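Long-range contacts in surface layer protein (Geobacillus stearothermophilus, PDB 4UJ7), which probably builds, by self-assembly of many identical copies, the crystalline surface layer that coats the bacterial cell, and binds calcium ions: residues A19-G24 with A33-T38; G85-T90 with V100-V105; T60-V65 with N80-G85; N112-V117 with Y141-N146. All coordinates share one frame; numbering follows the deposited sequence. Where two conformers were deposited one is given.

Overall arrangement
Interactions 1, 2 and 3 lie within one bacterial Ig-like (BIG2) domain, a sandwich of two sheets, while interaction 4 belongs to the Ig-like domain that follows in the chain. In sequence order they run 1, 3, 2, 4. Interactions 1 and 3 sit on opposite edges of a single four-stranded sheet, with centres about 15 Å apart; interaction 2 lies in the facing sheet, its centre about 8 Å from that of interaction 3, and the two share Gly85. The centres of interactions 4 and 1 are about 16 Å apart, yet Lys36 and Thr34 touch Val117 and Lys116, placing interaction 1 at the junction of two modules of this surface-layer protein.

Interaction 1: A19-G24 with A33-T38; sequences AVDSTG and ATFKVT
At the edge of an Ig-like β-sandwich sheet, Ala19 and Val20 of strand 15-20 pair with Thr38 and Val37 of the antiparallel strand 32-41 before the chain turns away. Ala19 and Thr38 make a hydrogen-bonded pair, with Thr38 N 2.9 Å from Ala19 O and the reverse bond from Ala19 N to Thr38 O. Val20 and Val37 form the next, non-hydrogen-bonded pair, in which Val20 CA approaches Lys36 O at 3.3 Å in a CA-H...O contact. Beyond it the strand ends, but the pairing is prolonged by a side chain. Asp21 N still donates to Lys36 O, while Asp21 OD1 takes the place of a backbone carbonyl and accepts from Lys36 N at 2.8 Å. That bond is almost straight, 178° at the hydrogen, although the donor stands above the carboxylate plane. Asp21 CG lies between its own backbone N and carbonyl carbon (chi1 76°), 3.5 Å from Lys36 N; aspartate, short and accepting, suits this spot. OD2 of Asp21 rests against Lys36 CB at 3.6 Å. Ser22 then lays CB on Phe35 CB, 3.7 Å away, and Ser22 OG accepts from Gly24 N at 3.0 Å, an ST turn that helps bend the chain. Phe35 and Val37 reach inward onto Ile91 of the opposite sheet, whereas Lys36 NZ hydrogen-bonds to the carbonyl O of Asp119, a calcium ligand in the next domain. On its far side strand 32-41 pairs with strand 74-81.

Interaction 2: G85-T90 with V100-V105; sequences GSTTIT and VPVNVV
Val100 pairs with Ile89 in an antiparallel β-hairpin, strands 85-93 and 96-105, of the Ig-like sandwich. Their backbones exchange two hydrogen bonds, Val100 N to Ile89 O and Ile89 N to Val100 O, and both side chains are buried in the sandwich. Pro101 has no N-H to give, but stands opposite Thr88 in a non-hydrogen-bonded pair, where none is needed toward this partner. Val102 turns back to the interior beside Thr87, the two side chains pointing the same way. Val102 CG2 lies anti to its own carbonyl carbon and touches Ile89 CG1 at 3.6 Å, crossing diagonally to the next inward residue; Val79 of the facing sheet packs on both. Ile89, Val100, Val102 and Val104 line the inner face together with Thr87, while Ser86, Thr88, Pro101 and Asn103 occupy the other. Across from Ser86, Asn103 CG is anti to the backbone N (chi1 -163°), and Ser86 OG donates to Asn103 OD1 at 2.8 Å from above the amide carbonyl plane. Val104 closes the pairing with Gly85: Gly85 N donates to Val104 O, and in return Val104 N meets Gly85 O at 2.8 Å, nearly along the C=O axis.

Interaction 3: T60-V65 with N80-G85; sequences TATVSV and NGVAEG
Thr60 and Ala83 meet where the antiparallel hairpin of strands 61-65 and 74-81 opens, and here the packing is tight around the buried Thr60. Thr60 O is gripped twice, by Val82 N at 2.9 Å and by Ala83 N at 3.1 Å, both donors approaching from the same face of its carbonyl plane. Two successive N-H groups sharing one acceptor is the mark of a classic β-bulge. The methyl of Thr60 fits against the backbone, CG2 lying 3.6 Å from Gly85 C. Gly85, having no side chain, also lets Thr60 OG1 come close, and that hydroxyl is joined to Glu84 O through one water. Ala61 and Gly81, both small, form a non-hydrogen-bonded pair, with Ala61 CA 3.1 Å from Asn80 O. Thr62 and Asn80 continue the regular pairing with two backbone bonds. Their side chains lie on the looser face, more open to solvent, where Asn80 ND2 adds a longer bond to Thr62 OG1 at 3.2 Å. Threonine and asparagine suit a face where polar groups can pair. Exposed Val82 lies only lightly on Thr62, Val82 CG2 being 4.2 Å from Thr62 CG2. Strand 61-65 is the outer strand of its sheet, and on the inner face Thr60 and Ala61 pack against Val104 and Val102 of strand 96-105.

Interaction 4: N112-V117 with Y141-N146; sequences NYQIKV and YAVDAN
The ring of Tyr141 is met at its edge, near the ring plane, by Lys116: CB of Lys116 lies 3.7 Å from Tyr141 CE2, with the two side chains set at a slant to each other. Tyr113, on the opposite face of the sheet, sets its ring obliquely beside Ala142, Tyr113 CD2 being 4.3 Å from Ala142 CB; small Ala142 allows the tyrosine ring to lie beside it. The flat amide of Gln114 comes against Val143, CD and NE2 of Gln114 both 3.7 Å from Val143 CG2, and these side chains cross at about a right angle. Gln114 is extended beyond CG, which lets its amide end reach across Val143 CG2. Asn112 lies side by side with Val143 and brings OD1 to 3.6 Å from Val143 CB. A water donates to both Asn112 OD1 and Asp144 O, bridging the two segments beside the Asn112-Val143 pair. The backbones pair regularly, in antiparallel fashion. Asn112 and Val143 exchange two bonds, as do Gln114 and Tyr141, with Tyr141 N 2.9 Å from Gln114 O. Between them Tyr113 CA nears Tyr141 O at 3.2 Å in a CA-H...O contact. Branched Val143 and aromatic Tyr141 are buried on one face, where Asn112 and Gln114 form the more exposed margin. Strand 110-117 thus borders strand 135-144, which also pairs with strands 149-152 and 181-188, while Tyr113 and Ile115 pack on Leu208 and Val211 of strand 206-216 in the facing sheet.

Interaction 1: A19-G24 with A33-T38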
loop_
_atom_site.group_PDB
_atom_site.type_symbol
_atom_site.label_atom_id
_atom_site.label_comp_id
_atom_site.label_asym_id
_atom_site.label_seq_id
_atom_site.Cartn_x
_atom_site.Cartn_y
_atom_site.Cartn_z
ATOM N N ALA A 19 15.715 0.658 -2.311
ATOM C CA ALA A 19 14.945 1.826 -1.913
ATOM C C ALA A 19 13.682 1.432 -1.131
ATOM O O ALA A 19 13.082 0.388 -1.399
ATOM C CB ALA A 19 14.587 2.672 -3.131
ATOM N N VAL A 20 13.340 2.248 -0.140
ATOM C CA VAL A 20 12.175 2.008 0.692
ATOM C C VAL A 20 11.409 3.308 0.913
ATOM O O VAL A 20 12.015 4.382 0.981
ATOM C CB VAL A 20 12.552 1.304 2.019
ATOM C CG1 VAL A 20 13.430 2.174 2.922
ATOM C CG2 VAL A 20 11.320 0.797 2.730
ATOM N N ASP A 21 10.085 3.205 0.997
ATOM C CA ASP A 21 9.249 4.391 1.193
ATOM C C ASP A 21 8.847 4.662 2.646
ATOM O O ASP A 21 7.908 5.434 2.924
ATOM C CB ASP A 21 8.064 4.390 0.217
ATOM C CG ASP A 21 6.961 3.433 0.612
ATOM O OD1 ASP A 21 7.162 2.614 1.514
ATOM O OD2 ASP A 21 5.884 3.495 -0.000
ATOM N N SER A 22 9.569 4.036 3.568
ATOM C CA SER A 22 9.376 4.183 5.010
ATOM C C SER A 22 10.721 4.406 5.665
ATOM O O SER A 22 11.711 3.829 5.232
ATOM C CB SER A 22 8.769 2.898 5.587
ATOM O OG SER A 22 8.618 2.981 7.003
ATOM N N THR A 23 10.754 5.224 6.721
ATOM C CA THR A 23 11.957 5.333 7.560
ATOM C C THR A 23 11.769 4.573 8.865
ATOM O O THR A 23 12.618 4.622 9.764
ATOM C CB THR A 23 12.320 6.795 7.906
ATOM O OG1 THR A 23 11.248 7.373 8.656
ATOM C CG2 THR A 23 12.634 7.617 6.644
ATOM N N GLY A 24 10.657 3.847 8.965
ATOM C CA GLY A 24 10.366 3.093 10.184
ATOM C C GLY A 24 8.894 2.797 10.304
ATOM O O GLY A 24 8.041 3.620 9.959
ATOM N N ALA A 33 1.060 -3.161 9.192
ATOM C CA ALA A 33 1.383 -1.990 8.373
ATOM C C ALA A 33 2.186 -2.438 7.152
ATOM O O ALA A 33 2.826 -3.493 7.171
ATOM C CB ALA A 33 2.157 -0.971 9.203
ATOM N N THR A 34 2.132 -1.667 6.073
ATOM C CA THR A 34 2.893 -2.024 4.871
ATOM C C THR A 34 3.830 -0.906 4.454
ATOM O O THR A 34 3.625 0.271 4.808
ATOM C CB THR A 34 2.001 -2.406 3.664
ATOM O OG1 THR A 34 1.342 -1.241 3.145
ATOM C CG2 THR A 34 0.930 -3.429 4.066
ATOM N N PHE A 35 4.866 -1.277 3.707
ATOM C CA PHE A 35 5.702 -0.307 3.008
ATOM C C PHE A 35 6.235 -0.912 1.723
ATOM O O PHE A 35 6.137 -2.125 1.519
ATOM C CB PHE A 35 6.820 0.258 3.911
ATOM C CG PHE A 35 7.856 -0.755 4.347
ATOM C CD1 PHE A 35 8.986 -0.996 3.572
ATOM C CD2 PHE A 35 7.731 -1.423 5.561
ATOM C CE1 PHE A 35 9.959 -1.899 3.980
ATOM C CE2 PHE A 35 8.705 -2.343 5.976
ATOM C CZ PHE A 35 9.819 -2.579 5.181
ATOM N N LYS A 36 6.789 -0.078 0.854
ATOM C CA LYS A 36 7.233 -0.512 -0.456
ATOM C C LYS A 36 8.723 -0.499 -0.622
ATOM O O LYS A 36 9.400 0.409 -0.144
ATOM C CB LYS A 36 6.595 0.334 -1.547
ATOM C CG LYS A 36 5.131 -0.022 -1.750
ATOM C CD LYS A 36 4.490 0.912 -2.750
ATOM C CE LYS A 36 3.074 0.451 -3.039
ATOM N NZ LYS A 36 2.379 1.515 -3.803
ATOM N N VAL A 37 9.203 -1.529 -1.299
ATOM C CA VAL A 37 10.608 -1.662 -1.664
ATOM C C VAL A 37 10.708 -1.520 -3.174
ATOM O O VAL A 37 9.895 -2.086 -3.912
ATOM C CB VAL A 37 11.133 -3.060 -1.242
ATOM C CG1 VAL A 37 12.397 -3.441 -2.010
ATOM C CG2 VAL A 37 11.337 -3.086 0.258
ATOM N N THR A 38 11.714 -0.775 -3.629
ATOM C CA THR A 38 12.042 -0.718 -5.062
ATOM C C THR A 38 13.545 -0.902 -5.256
ATOM O O THR A 38 14.342 -0.128 -4.746
ATOM C CB THR A 38 11.606 0.591 -5.754
ATOM O OG1 THR A 38 10.238 0.891 -5.454
ATOM C CG2 THR A 38 11.739 0.455 -7.271
#

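Interaction 2: G85-T90 with V100-V105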
loop_
_atom_site.group_PDB
_atom_site.type_symbol
_atom_site.label_atom_id
_atom_site.label_comp_id
_atom_site.label_asym_id
_atom_site.label_seq_id
_atom_site.Cartn_x
_atom_site.Cartn_y
_atom_site.Cartn_z
ATOM N N GLY A 85 7.256 -3.583 21.879
ATOM C CA GLY A 85 8.706 -3.645 21.804
ATOM C C GLY A 85 9.227 -2.998 20.539
ATOM O O GLY A 85 8.449 -2.544 19.700
ATOM N N SER A 86 10.548 -2.945 20.421
ATOM C CA SER A 86 11.211 -2.438 19.234
ATOM C C SER A 86 12.079 -3.511 18.608
ATOM O O SER A 86 12.637 -4.363 19.311
ATOM C CB SER A 86 12.066 -1.220 19.581
ATOM O OG SER A 86 11.244 -0.145 19.989
ATOM N N THR A 87 12.187 -3.477 17.279
ATOM C CA THR A 87 13.069 -4.382 16.550
ATOM C C THR A 87 13.420 -3.802 15.179
ATOM O O THR A 87 13.262 -2.605 14.959
ATOM C CB THR A 87 12.504 -5.831 16.460
ATOM O OG1 THR A 87 13.528 -6.712 15.986
ATOM C CG2 THR A 87 11.276 -5.916 15.552
ATOM N N THR A 88 13.933 -4.631 14.275
ATOM C CA THR A 88 14.282 -4.188 12.929
ATOM C C THR A 88 13.847 -5.257 11.913
ATOM O O THR A 88 13.843 -6.458 12.245
ATOM C CB THR A 88 15.794 -3.852 12.791
ATOM O OG1 THR A 88 16.575 -5.043 12.818
ATOM C CG2 THR A 88 16.281 -2.945 13.938
ATOM N N ILE A 89 13.416 -4.821 10.732
ATOM C CA ILE A 89 13.242 -5.681 9.555
ATOM C C ILE A 89 14.502 -5.550 8.696
ATOM O O ILE A 89 14.880 -4.440 8.274
ATOM C CB ILE A 89 12.023 -5.307 8.651
ATOM C CG1 ILE A 89 10.670 -5.298 9.389
ATOM C CG2 ILE A 89 11.939 -6.232 7.427
ATOM C CD1 ILE A 89 10.411 -6.495 10.295
ATOM N N THR A 90 15.157 -6.672 8.433
ATOM C CA THR A 90 16.298 -6.684 7.535
ATOM C C THR A 90 15.836 -7.147 6.163
ATOM O O THR A 90 15.248 -8.228 6.018
ATOM C CB THR A 90 17.446 -7.582 8.067
ATOM O OG1 THR A 90 17.893 -7.088 9.336
ATOM C CG2 THR A 90 18.612 -7.618 7.083
ATOM N N VAL A 100 15.254 -1.708 8.566
ATOM C CA VAL A 100 14.156 -0.743 8.752
ATOM C C VAL A 100 13.676 -0.865 10.197
ATOM O O VAL A 100 13.292 -1.966 10.625
ATOM C CB VAL A 100 12.976 -1.054 7.800
ATOM C CG1 VAL A 100 11.822 -0.079 8.037
ATOM C CG2 VAL A 100 13.404 -1.009 6.341
ATOM N N PRO A 101 13.715 0.238 10.968
ATOM C CA PRO A 101 13.223 0.235 12.332
ATOM C C PRO A 101 11.754 -0.167 12.423
ATOM O O PRO A 101 10.971 0.137 11.517
ATOM C CB PRO A 101 13.371 1.715 12.761
ATOM C CG PRO A 101 14.455 2.249 11.895
ATOM C CD PRO A 101 14.327 1.535 10.592
ATOM N N VAL A 102 11.408 -0.883 13.498
ATOM C CA VAL A 102 10.019 -1.240 13.816
ATOM C C VAL A 102 9.727 -0.967 15.283
ATOM O O VAL A 102 10.485 -1.393 16.147
ATOM C CB VAL A 102 9.719 -2.741 13.569
ATOM C CG1 VAL A 102 8.266 -3.063 13.887
ATOM C CG2 VAL A 102 10.024 -3.131 12.137
ATOM N N ASN A 103 8.627 -0.263 15.543
ATOM C CA ASN A 103 8.164 -0.032 16.902
ATOM C C ASN A 103 6.714 -0.495 17.034
ATOM O O ASN A 103 5.824 -0.059 16.276
ATOM C CB ASN A 103 8.324 1.450 17.278
ATOM C CG ASN A 103 8.247 1.690 18.775
ATOM O OD1 ASN A 103 8.681 0.862 19.580
ATOM N ND2 ASN A 103 7.698 2.838 19.155
ATOM N N VAL A 104 6.490 -1.406 17.980
ATOM C CA VAL A 104 5.158 -1.924 18.270
ATOM C C VAL A 104 4.728 -1.340 19.602
ATOM O O VAL A 104 5.432 -1.478 20.596
ATOM C CB VAL A 104 5.122 -3.471 18.323
ATOM C CG1 VAL A 104 3.695 -3.960 18.535
ATOM C CG2 VAL A 104 5.683 -4.074 17.040
ATOM N N VAL A 105 3.590 -0.660 19.598
ATOM C CA VAL A 105 3.133 0.095 20.770
ATOM C C VAL A 105 1.760 -0.383 21.237
ATOM O O VAL A 105 1.099 -1.176 20.564
ATOM C CB VAL A 105 3.090 1.613 20.478
ATOM C CG1 VAL A 105 4.466 2.123 20.074
ATOM C CG2 VAL A 105 2.052 1.937 19.403
#

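Interaction 3: T60-V65 with N80-G85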
loop_
_atom_site.group_PDB
_atom_site.type_symbol
_atom_site.label_atom_id
_atom_site.label_comp_id
_atom_site.label_asym_id
_atom_site.label_seq_id
_atom_site.Cartn_x
_atom_site.Cartn_y
_atom_site.Cartn_z
ATOM N N THR A 60 8.244 -9.852 18.789
ATOM C CA THR A 60 7.818 -8.449 18.718
ATOM C C THR A 60 7.018 -8.171 17.444
ATOM O O THR A 60 5.918 -7.628 17.516
ATOM C CB THR A 60 9.020 -7.488 18.826
ATOM O OG1 THR A 60 9.683 -7.705 20.082
ATOM C CG2 THR A 60 8.562 -6.023 18.749
ATOM N N ALA A 61 7.577 -8.557 16.295
ATOM C CA ALA A 61 6.918 -8.345 14.999
ATOM C C ALA A 61 7.307 -9.436 14.021
ATOM O O ALA A 61 8.443 -9.888 14.016
ATOM C CB ALA A 61 7.296 -6.984 14.402
ATOM N N THR A 62 6.358 -9.835 13.181
ATOM C CA THR A 62 6.665 -10.723 12.059
ATOM C C THR A 62 6.538 -9.997 10.727
ATOM O O THR A 62 5.959 -8.901 10.660
ATOM C CB THR A 62 5.780 -11.981 12.036
ATOM O OG1 THR A 62 4.414 -11.596 11.933
ATOM C CG2 THR A 62 5.971 -12.800 13.312
ATOM N N VAL A 63 7.069 -10.605 9.672
ATOM C CA VAL A 63 7.175 -9.910 8.394
ATOM C C VAL A 63 6.986 -10.852 7.211
ATOM O O VAL A 63 7.314 -12.047 7.289
ATOM C CB VAL A 63 8.521 -9.155 8.297
ATOM C CG1 VAL A 63 9.697 -10.122 8.184
ATOM C CG2 VAL A 63 8.512 -8.160 7.143
ATOM N N SER A 64 6.431 -10.323 6.121
ATOM C CA SER A 64 6.309 -11.077 4.890
ATOM C C SER A 64 6.471 -10.129 3.712
ATOM O O SER A 64 6.471 -8.907 3.891
ATOM C CB SER A 64 4.959 -11.790 4.826
ATOM O OG SER A 64 3.900 -10.845 4.838
ATOM N N VAL A 65 6.664 -10.684 2.524
ATOM C CA VAL A 65 6.897 -9.874 1.326
ATOM C C VAL A 65 6.080 -10.390 0.154
ATOM O O VAL A 65 5.917 -11.612 -0.040
ATOM C CB VAL A 65 8.415 -9.772 0.990
ATOM C CG1 VAL A 65 9.058 -11.139 0.759
ATOM C CG2 VAL A 65 8.668 -8.863 -0.207
ATOM N N ASN A 80 3.640 -7.314 10.903
ATOM C CA ASN A 80 2.589 -7.636 11.863
ATOM C C ASN A 80 3.065 -7.358 13.277
ATOM O O ASN A 80 4.078 -7.920 13.715
ATOM C CB ASN A 80 2.207 -9.118 11.712
ATOM C CG ASN A 80 1.834 -9.483 10.274
ATOM O OD1 ASN A 80 0.802 -9.041 9.765
ATOM N ND2 ASN A 80 2.672 -10.297 9.615
ATOM N N GLY A 81 2.367 -6.463 13.976
ATOM C CA GLY A 81 2.692 -6.136 15.372
ATOM C C GLY A 81 2.184 -7.227 16.299
ATOM O O GLY A 81 0.975 -7.419 16.437
ATOM N N VAL A 82 3.119 -7.974 16.887
ATOM C CA VAL A 82 2.776 -9.133 17.738
ATOM C C VAL A 82 2.770 -8.781 19.231
ATOM O O VAL A 82 1.814 -9.113 19.935
ATOM C CB VAL A 82 3.713 -10.335 17.449
ATOM C CG1 VAL A 82 3.486 -11.467 18.450
ATOM C CG2 VAL A 82 3.511 -10.837 16.019
ATOM N N ALA A 83 3.827 -8.124 19.701
ATOM C CA ALA A 83 3.915 -7.668 21.102
ATOM C C ALA A 83 4.679 -6.354 21.230
ATOM O O ALA A 83 5.581 -6.068 20.440
ATOM C CB ALA A 83 4.562 -8.742 21.971
ATOM N N GLU A 84 4.337 -5.560 22.244
ATOM C CA GLU A 84 5.019 -4.286 22.462
ATOM C C GLU A 84 6.531 -4.466 22.552
ATOM O O GLU A 84 7.023 -5.390 23.201
ATOM C CB GLU A 84 4.481 -3.573 23.707
ATOM C CG GLU A 84 3.008 -3.212 23.608
ATOM C CD GLU A 84 2.488 -2.528 24.860
ATOM O OE1 GLU A 84 3.195 -1.646 25.391
ATOM O OE2 GLU A 84 1.375 -2.880 25.310
ATOM N N GLY A 85 7.256 -3.583 21.879
ATOM C CA GLY A 85 8.706 -3.645 21.804
ATOM C C GLY A 85 9.227 -2.998 20.539
ATOM O O GLY A 85 8.449 -2.544 19.700
HETATM O O HOH W 1 8.119 -7.714 22.528
#

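Interaction 4: N112-V117 with Y141-N146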
loop_
_atom_site.group_PDB
_atom_site.type_symbol
_atom_site.label_atom_id
_atom_site.label_comp_id
_atom_site.label_asym_id
_atom_site.label_seq_id
_atom_site.Cartn_x
_atom_site.Cartn_y
_atom_site.Cartn_z
ATOM N N ASN A 112 -5.997 10.993 13.569
ATOM C CA ASN A 112 -6.423 11.204 12.185
ATOM C C ASN A 112 -6.428 9.912 11.361
ATOM O O ASN A 112 -6.212 8.824 11.905
ATOM C CB ASN A 112 -5.640 12.356 11.493
ATOM C CG ASN A 112 -4.134 12.135 11.454
ATOM O OD1 ASN A 112 -3.644 11.012 11.550
ATOM N ND2 ASN A 112 -3.387 13.225 11.272
ATOM N N TYR A 113 -6.672 10.048 10.062
ATOM C CA TYR A 113 -6.842 8.895 9.176
ATOM C C TYR A 113 -5.899 9.017 8.005
ATOM O O TYR A 113 -5.538 10.124 7.610
ATOM C CB TYR A 113 -8.291 8.784 8.694
ATOM C CG TYR A 113 -9.268 8.830 9.837
ATOM C CD1 TYR A 113 -9.750 10.052 10.318
ATOM C CD2 TYR A 113 -9.665 7.658 10.488
ATOM C CE1 TYR A 113 -10.618 10.106 11.396
ATOM C CE2 TYR A 113 -10.547 7.700 11.563
ATOM C CZ TYR A 113 -11.018 8.932 12.010
ATOM O OH TYR A 113 -11.886 9.013 13.080
ATOM N N GLN A 114 -5.483 7.869 7.478
ATOM C CA GLN A 114 -4.656 7.823 6.283
ATOM C C GLN A 114 -5.358 6.960 5.255
ATOM O O GLN A 114 -5.738 5.816 5.536
ATOM C CB GLN A 114 -3.255 7.272 6.573
ATOM C CG GLN A 114 -2.392 8.224 7.391
ATOM C CD GLN A 114 -1.073 7.624 7.853
ATOM O OE1 GLN A 114 -0.666 6.538 7.406
ATOM N NE2 GLN A 114 -0.379 8.349 8.744
ATOM N N ILE A 115 -5.520 7.541 4.064
ATOM C CA ILE A 115 -6.040 6.845 2.906
ATOM C C ILE A 115 -4.835 6.352 2.115
ATOM O O ILE A 115 -4.035 7.137 1.590
ATOM C CB ILE A 115 -6.942 7.776 2.070
ATOM C CG1 ILE A 115 -8.089 8.313 2.946
ATOM C CG2 ILE A 115 -7.439 7.033 0.832
ATOM C CD1 ILE A 115 -8.838 9.504 2.362
ATOM N N LYS A 116 -4.692 5.034 2.070
ATOM C CA LYS A 116 -3.506 4.411 1.524
ATOM C C LYS A 116 -3.760 3.749 0.161
ATOM O O LYS A 116 -4.657 2.916 0.033
ATOM C CB LYS A 116 -3.030 3.345 2.505
ATOM C CG LYS A 116 -1.800 2.619 2.046
ATOM C CD LYS A 116 -0.577 3.277 2.628
ATOM C CE LYS A 116 0.658 2.608 2.060
ATOM N NZ LYS A 116 0.980 3.197 0.733
ATOM N N VAL A 117 -2.951 4.109 -0.834
ATOM C CA VAL A 117 -2.986 3.458 -2.158
ATOM C C VAL A 117 -1.959 2.335 -2.156
ATOM O O VAL A 117 -0.749 2.592 -2.023
ATOM C CB VAL A 117 -2.662 4.469 -3.281
ATOM C CG1 VAL A 117 -2.620 3.794 -4.656
ATOM C CG2 VAL A 117 -3.642 5.628 -3.254
ATOM N N TYR A 141 -6.644 3.663 7.177
ATOM C CA TYR A 141 -6.150 3.423 8.540
ATOM C C TYR A 141 -6.536 4.511 9.520
ATOM O O TYR A 141 -6.572 5.698 9.177
ATOM C CB TYR A 141 -4.624 3.312 8.549
ATOM C CG TYR A 141 -4.076 2.186 7.710
ATOM C CD1 TYR A 141 -4.181 0.868 8.133
ATOM C CD2 TYR A 141 -3.472 2.445 6.487
ATOM C CE1 TYR A 141 -3.686 -0.173 7.361
ATOM C CE2 TYR A 141 -2.979 1.420 5.708
ATOM C CZ TYR A 141 -3.088 0.121 6.152
ATOM O OH TYR A 141 -2.575 -0.895 5.385
ATOM N N ALA A 142 -6.794 4.086 10.753
ATOM C CA ALA A 142 -6.847 4.998 11.892
ATOM C C ALA A 142 -5.447 5.128 12.533
ATOM O O ALA A 142 -4.745 4.129 12.737
ATOM C CB ALA A 142 -7.878 4.526 12.897
ATOM N N VAL A 143 -5.062 6.360 12.858
ATOM C CA VAL A 143 -3.706 6.683 13.298
ATOM C C VAL A 143 -3.761 7.490 14.598
ATOM O O VAL A 143 -4.505 8.463 14.674
ATOM C CB VAL A 143 -2.976 7.483 12.186
ATOM C CG1 VAL A 143 -1.577 7.881 12.611
ATOM C CG2 VAL A 143 -2.917 6.660 10.905
ATOM N N ASP A 144 -2.976 7.099 15.606
ATOM C CA ASP A 144 -2.967 7.868 16.861
ATOM C C ASP A 144 -2.108 9.128 16.745
ATOM O O ASP A 144 -1.512 9.388 15.699
ATOM C CB ASP A 144 -2.604 6.991 18.075
ATOM C CG ASP A 144 -1.132 6.597 18.121
ATOM O OD1 ASP A 144 -0.272 7.208 17.442
ATOM O OD2 ASP A 144 -0.818 5.645 18.856
ATOM N N ALA A 145 -2.051 9.919 17.818
ATOM C CA ALA A 145 -1.386 11.226 17.775
ATOM C C ALA A 145 0.101 11.137 17.457
ATOM O O ALA A 145 0.670 12.090 16.916
ATOM C CB ALA A 145 -1.610 11.980 19.085
ATOM N N ASN A 146 0.716 9.996 17.780
ATOM C CA ASN A 146 2.147 9.756 17.559
ATOM C C ASN A 146 2.461 9.107 16.204
ATOM O O ASN A 146 3.620 8.799 15.907
ATOM C CB ASN A 146 2.741 8.935 18.708
ATOM C CG ASN A 146 2.860 9.733 19.992
ATOM O OD1 ASN A 146 3.240 10.901 19.974
ATOM N ND2 ASN A 146 2.528 9.108 21.113
HETATM O O HOH W 2 -1.639 11.230 13.667
#